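Local coordinates for period circadian protein homolog 2 (Mus musculus, PDB 3GDI) that probably serves the mammalian circadian clock as a transcriptional regulator whose tandem PAS domains mediate protein-protein interactions, at residues V151-E156 / E275-A280; V202-S207 / I232-R237. All blocks are in the same frame, centred on the assembly; numbering follows the deposited sequence.

Interaction 1: residues V151-E156 / E275-A280; sequences VHSGYE and EDVFAA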
loop_
_atom_site.group_PDB
_atom_site.type_symbol
_atom_site.label_atom_id
_atom_site.label_comp_id
_atom_site.label_asym_id
_atom_site.label_seq_id
_atom_site.Cartn_x
_atom_site.Cartn_y
_atom_site.Cartn_z
ATOM N N VAL A 151 22.141 4.211 -5.788
ATOM C CA VAL A 151 21.439 5.443 -6.131
ATOM C C VAL A 151 22.181 6.691 -5.661
ATOM O O VAL A 151 22.694 6.742 -4.539
ATOM C CB VAL A 151 20.019 5.451 -5.526
ATOM C CG1 VAL A 151 19.342 6.782 -5.795
ATOM C CG2 VAL A 151 19.196 4.324 -6.123
ATOM N N HIS A 152 22.226 7.700 -6.528
ATOM C CA HIS A 152 22.905 8.957 -6.219
ATOM C C HIS A 152 21.982 10.162 -6.114
ATOM O O HIS A 152 21.028 10.308 -6.880
ATOM C CB HIS A 152 23.988 9.255 -7.264
ATOM C CG HIS A 152 25.144 8.314 -7.205
ATOM N ND1 HIS A 152 25.199 7.157 -7.951
ATOM C CD2 HIS A 152 26.250 8.315 -6.425
ATOM C CE1 HIS A 152 26.290 6.484 -7.631
ATOM N NE2 HIS A 152 26.944 7.164 -6.706
ATOM N N SER A 153 22.285 11.026 -5.153
ATOM C CA SER A 153 21.518 12.235 -4.947
ATOM C C SER A 153 21.482 13.011 -6.254
ATOM O O SER A 153 22.526 13.308 -6.830
ATOM C CB SER A 153 22.177 13.083 -3.873
ATOM O OG SER A 153 21.634 14.384 -3.881
ATOM N N GLY A 154 20.285 13.339 -6.728
ATOM C CA GLY A 154 20.170 14.079 -7.974
ATOM C C GLY A 154 20.702 15.503 -7.913
ATOM O O GLY A 154 20.639 16.230 -8.902
ATOM N N TYR A 155 21.226 15.906 -6.760
ATOM C CA TYR A 155 21.762 17.253 -6.600
ATOM C C TYR A 155 23.291 17.267 -6.623
ATOM O O TYR A 155 23.916 18.260 -6.250
ATOM C CB TYR A 155 21.264 17.878 -5.292
ATOM C CG TYR A 155 19.764 17.858 -5.144
ATOM C CD1 TYR A 155 19.140 16.967 -4.267
ATOM C CD2 TYR A 155 18.961 18.702 -5.906
ATOM C CE1 TYR A 155 17.750 16.923 -4.158
ATOM C CE2 TYR A 155 17.569 18.662 -5.806
ATOM C CZ TYR A 155 16.975 17.772 -4.933
ATOM O OH TYR A 155 15.608 17.736 -4.840
ATOM N N GLU A 156 23.894 16.165 -7.058
ATOM C CA GLU A 156 25.348 16.089 -7.126
ATOM C C GLU A 156 25.817 15.305 -8.357
ATOM O O GLU A 156 25.240 14.276 -8.712
ATOM C CB GLU A 156 25.907 15.464 -5.843
ATOM C CG GLU A 156 25.633 13.984 -5.680
ATOM C CD GLU A 156 26.074 13.458 -4.328
ATOM O OE1 GLU A 156 26.098 12.221 -4.149
ATOM O OE2 GLU A 156 26.389 14.279 -3.439
ATOM N N GLU A 275 23.914 19.023 -0.859
ATOM C CA GLU A 275 23.638 18.142 -1.986
ATOM C C GLU A 275 23.415 16.659 -1.715
ATOM O O GLU A 275 22.746 15.993 -2.503
ATOM C CB GLU A 275 24.735 18.302 -3.039
ATOM C CG GLU A 275 24.822 19.710 -3.593
ATOM C CD GLU A 275 25.921 19.870 -4.626
ATOM O OE1 GLU A 275 27.083 19.497 -4.332
ATOM O OE2 GLU A 275 25.618 20.375 -5.729
ATOM N N ASP A 276 23.973 16.121 -0.636
ATOM C CA ASP A 276 23.757 14.701 -0.347
ATOM C C ASP A 276 22.442 14.602 0.408
ATOM O O ASP A 276 22.387 14.793 1.626
ATOM C CB ASP A 276 24.878 14.119 0.510
ATOM C CG ASP A 276 24.792 12.609 0.616
ATOM O OD1 ASP A 276 23.659 12.081 0.688
ATOM O OD2 ASP A 276 25.852 11.948 0.635
ATOM N N VAL A 277 21.380 14.299 -0.326
ATOM C CA VAL A 277 20.058 14.223 0.258
ATOM C C VAL A 277 19.806 12.959 1.090
ATOM O O VAL A 277 18.814 12.871 1.817
ATOM C CB VAL A 277 19.004 14.374 -0.849
ATOM C CG1 VAL A 277 18.918 13.107 -1.675
ATOM C CG2 VAL A 277 17.684 14.762 -0.247
ATOM N N PHE A 278 20.718 11.993 1.009
ATOM C CA PHE A 278 20.581 10.750 1.766
ATOM C C PHE A 278 21.200 10.803 3.160
ATOM O O PHE A 278 20.917 9.945 4.004
ATOM C CB PHE A 278 21.174 9.583 0.978
ATOM C CG PHE A 278 20.377 9.226 -0.236
ATOM C CD1 PHE A 278 19.096 8.700 -0.104
ATOM C CD2 PHE A 278 20.875 9.475 -1.510
ATOM C CE1 PHE A 278 18.315 8.431 -1.217
ATOM C CE2 PHE A 278 20.104 9.209 -2.630
ATOM C CZ PHE A 278 18.813 8.684 -2.483
ATOM N N ALA A 279 22.039 11.806 3.406
ATOM C CA ALA A 279 22.670 11.962 4.712
ATOM C C ALA A 279 21.575 12.019 5.771
ATOM O O ALA A 279 20.389 12.068 5.440
ATOM C CB ALA A 279 23.493 13.237 4.739
ATOM N N ALA A 280 21.966 12.014 7.042
ATOM C CA ALA A 280 20.999 12.068 8.134
ATOM C C ALA A 280 20.877 13.489 8.670
ATOM O O ALA A 280 21.794 14.290 8.522
ATOM C CB ALA A 280 21.427 11.133 9.244
#

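Interaction 2: residues V202-S207 / I232-R237; sequences VQLHPS and IRFRTR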
loop_
_atom_site.group_PDB
_atom_site.type_symbol
_atom_site.label_atom_id
_atom_site.label_comp_id
_atom_site.label_asym_id
_atom_site.label_seq_id
_atom_site.Cartn_x
_atom_site.Cartn_y
_atom_site.Cartn_z
ATOM N N VAL A 202 3.283 16.391 7.592
ATOM C CA VAL A 202 4.490 16.359 8.402
ATOM C C VAL A 202 5.716 16.763 7.582
ATOM O O VAL A 202 6.585 17.492 8.069
ATOM C CB VAL A 202 4.663 14.947 9.057
ATOM C CG1 VAL A 202 6.119 14.561 9.191
ATOM C CG2 VAL A 202 4.035 14.968 10.430
ATOM N N GLN A 203 5.770 16.321 6.330
ATOM C CA GLN A 203 6.892 16.647 5.455
ATOM C C GLN A 203 6.890 18.092 4.974
ATOM O O GLN A 203 7.888 18.571 4.455
ATOM C CB GLN A 203 6.889 15.738 4.230
ATOM C CG GLN A 203 6.985 14.272 4.552
ATOM C CD GLN A 203 8.202 13.941 5.381
ATOM O OE1 GLN A 203 9.274 14.502 5.182
ATOM N NE2 GLN A 203 8.047 13.009 6.305
ATOM N N LEU A 204 5.777 18.791 5.122
ATOM C CA LEU A 204 5.726 20.169 4.658
ATOM C C LEU A 204 6.276 21.132 5.692
ATOM O O LEU A 204 6.226 20.867 6.887
ATOM C CB LEU A 204 4.283 20.560 4.303
ATOM C CG LEU A 204 3.805 20.404 2.854
ATOM C CD1 LEU A 204 4.061 19.013 2.316
ATOM C CD2 LEU A 204 2.332 20.701 2.818
ATOM N N HIS A 205 6.817 22.252 5.230
ATOM C CA HIS A 205 7.341 23.244 6.140
ATOM C C HIS A 205 6.158 23.707 6.979
ATOM O O HIS A 205 5.054 23.860 6.463
ATOM C CB HIS A 205 7.923 24.432 5.366
ATOM C CG HIS A 205 8.501 25.498 6.248
ATOM N ND1 HIS A 205 9.848 25.789 6.273
ATOM C CD2 HIS A 205 7.924 26.291 7.183
ATOM C CE1 HIS A 205 10.076 26.710 7.194
ATOM N NE2 HIS A 205 8.927 27.030 7.761
ATOM N N PRO A 206 6.370 23.930 8.285
ATOM C CA PRO A 206 5.281 24.380 9.160
ATOM C C PRO A 206 4.513 25.619 8.683
ATOM O O PRO A 206 3.369 25.827 9.069
ATOM C CB PRO A 206 5.977 24.586 10.517
ATOM C CG PRO A 206 7.446 24.676 10.186
ATOM C CD PRO A 206 7.597 23.688 9.058
ATOM N N SER A 207 5.126 26.438 7.837
ATOM C CA SER A 207 4.451 27.637 7.334
ATOM C C SER A 207 3.685 27.398 6.030
ATOM O O SER A 207 2.997 28.288 5.540
ATOM C CB SER A 207 5.459 28.769 7.121
ATOM O OG SER A 207 6.113 29.093 8.335
ATOM N N ILE A 232 5.882 25.549 -2.500
ATOM C CA ILE A 232 5.591 24.771 -1.315
ATOM C C ILE A 232 6.952 24.205 -0.937
ATOM O O ILE A 232 7.723 23.823 -1.814
ATOM C CB ILE A 232 4.600 23.604 -1.627
ATOM C CG1 ILE A 232 3.150 24.097 -1.561
ATOM C CG2 ILE A 232 4.792 22.463 -0.643
ATOM C CD1 ILE A 232 2.661 24.356 -0.155
ATOM N N ARG A 233 7.265 24.177 0.350
ATOM C CA ARG A 233 8.536 23.628 0.788
ATOM C C ARG A 233 8.313 22.241 1.363
ATOM O O ARG A 233 7.435 22.039 2.191
ATOM C CB ARG A 233 9.187 24.562 1.800
ATOM C CG ARG A 233 9.851 25.747 1.119
ATOM C CD ARG A 233 10.335 26.770 2.104
ATOM N NE ARG A 233 9.227 27.298 2.891
ATOM C CZ ARG A 233 9.355 28.208 3.851
ATOM N NH1 ARG A 233 10.554 28.700 4.147
ATOM N NH2 ARG A 233 8.281 28.626 4.518
ATOM N N PHE A 234 9.109 21.286 0.896
ATOM C CA PHE A 234 9.010 19.887 1.303
ATOM C C PHE A 234 10.323 19.456 1.973
ATOM O O PHE A 234 11.408 19.684 1.422
ATOM C CB PHE A 234 8.770 19.045 0.054
ATOM C CG PHE A 234 8.280 17.659 0.332
ATOM C CD1 PHE A 234 6.920 17.352 0.199
ATOM C CD2 PHE A 234 9.165 16.652 0.704
ATOM C CE1 PHE A 234 6.448 16.057 0.432
ATOM C CE2 PHE A 234 8.704 15.356 0.940
ATOM C CZ PHE A 234 7.341 15.057 0.803
ATOM N N ARG A 235 10.235 18.830 3.146
ATOM C CA ARG A 235 11.429 18.396 3.857
ATOM C C ARG A 235 12.057 17.124 3.296
ATOM O O ARG A 235 11.363 16.158 2.977
ATOM C CB ARG A 235 11.120 18.191 5.336
ATOM C CG ARG A 235 12.337 17.795 6.167
ATOM C CD ARG A 235 12.128 18.114 7.645
ATOM N NE ARG A 235 10.855 17.595 8.131
ATOM C CZ ARG A 235 10.575 16.303 8.256
ATOM N NH1 ARG A 235 9.385 15.918 8.698
ATOM N NH2 ARG A 235 11.494 15.395 7.952
ATOM N N THR A 236 13.379 17.123 3.178
ATOM C CA THR A 236 14.064 15.952 2.661
ATOM C C THR A 236 14.632 15.130 3.814
ATOM O O THR A 236 14.499 15.498 4.985
ATOM C CB THR A 236 15.209 16.337 1.699
ATOM O OG1 THR A 236 16.318 16.851 2.445
ATOM C CG2 THR A 236 14.740 17.398 0.712
ATOM N N ARG A 237 15.271 14.018 3.462
ATOM C CA ARG A 237 15.852 13.096 4.427
ATOM C C ARG A 237 16.890 13.759 5.328
ATOM O O ARG A 237 16.993 13.415 6.497
ATOM C CB ARG A 237 16.486 11.916 3.677
ATOM C CG ARG A 237 17.008 10.774 4.543
ATOM C CD ARG A 237 15.875 10.073 5.267
ATOM N NE ARG A 237 16.191 8.686 5.617
ATOM C CZ ARG A 237 17.232 8.304 6.358
ATOM N NH1 ARG A 237 18.085 9.201 6.840
ATOM N NH2 ARG A 237 17.414 7.015 6.624
HETATM O O HOH W 1 8.636 19.817 8.917
#

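Interaction 1: residues V151-E156 / E275-A280
The side chain of Glu275 lies against the backbone carbonyl of Tyr155, meeting that one oxygen with nearly every atom. Its CB is 3.3 Å from Tyr155 O. CG, anti to its own carbonyl carbon (chi1 -61°), touches the same oxygen, and CD follows in an extended chain. At the tip, Glu275 OE2 comes to 2.8 Å from Tyr155 O, although both are acceptors and no bond joins them; OE2 is paired with Arg159 in a salt bridge, which would partly offset the repulsion. The backbone of Glu275 faces Ser153. With OG anti to the backbone N (chi1 166°), Ser153 OG donates to Glu275 O at 2.4 Å, a distance so short that its exact value is doubtful. The same OG accepts from Tyr155 N at 3.3 Å, making an ST turn inside the type I turn from Ser153 to Glu156. That turn opens the connection between the two PAS sheets, just after strand 142-150; 275-280 lies beyond the second sheet, between strand 259-268 and helix 291-303. Tyr155 turns the edge of its ring to 275-280, with CD1 4.3 Å from Val277 CB, while its hydroxyl bonds to Leu187 O. Phe278 likewise presents a ring edge, to Ser153 N and His152 C, and its CZ reaches Val151 CG1 at 3.9 Å, the two side chains crossing at about a right angle. Val185 and Pro122 also pack on Phe278. An Asx turn shapes this loop: Asp276 OD1 takes Phe278 N at 3.0 Å, nearly along its C-O axis. Asp276 OD2 and Glu156 OE2 stand 4.7 Å apart, and this like-charge proximity might raise the pKa of one carboxylate slightly.

Interaction 2: residues V202-S207 / I232-R237
Ile232 meets Leu204 through methyl CG2, 4.2 Å from Leu204 CG, in an apolar contact that Leu211 and Met212 of helix 209-221 extend. At Arg233 the backbone O accepts from His205 N at 3.1 Å, with the N-H lying above the carbonyl plane. The guanidinium of Arg233 stacks flat on the His205 ring, centres 3.6 Å apart and planes 1° from parallel; chi1 -179° sets His205 CG anti to its backbone N, and the two side chains run side by side, pointing the same way. Tyr241 also meets the imidazole. An alanine in place of His205 would probably leave the Arg233 guanidinium without its flat partner and freer to turn. Phe234 receives Gln203 CB over one ring face, 3.8 Å from the centroid, and touches Leu204 CD1 obliquely. Next, Arg235 N makes a nearly straight bond to Gln203 O, 2.7 Å long. The Arg235 side chain is bent at its third torsion, and NH1 reaches Val202 O at 3.3 Å from above the carbonyl plane. One water joins Arg235 NE to Val202 O, and Glu286 takes NH2 in a salt bridge. With Leu204 and Phe234 forming a single beta bridge, the chain leaving short helix 200-203 borders outer strand 227-235 of the antiparallel sheet with strand order 2-1-5-4-3, the topology of the PAS fold, in which helices separate the second strand from the third.

In the fold
Along the chain the order is 151-156, 202-207, 232-237, 275-280, so both segments of interaction 2 fall between those of interaction 1. The centres are about 17 Å apart. Interaction 2 lies within the second PAS domain, at outer strand 227-235 of its five-stranded antiparallel sheet. Interaction 1 joins the connection from the first PAS sheet to the loop that follows the second sheet's final strand. The two meet where Val277 packs on the end of 232-237: Val277 CG2 is 3.5 Å from Thr236 CB. Loop 275-280 thus touches both the interdomain connection and the residues just after strand 227-235, which probably helps set how the tandem domains sit relative to each other.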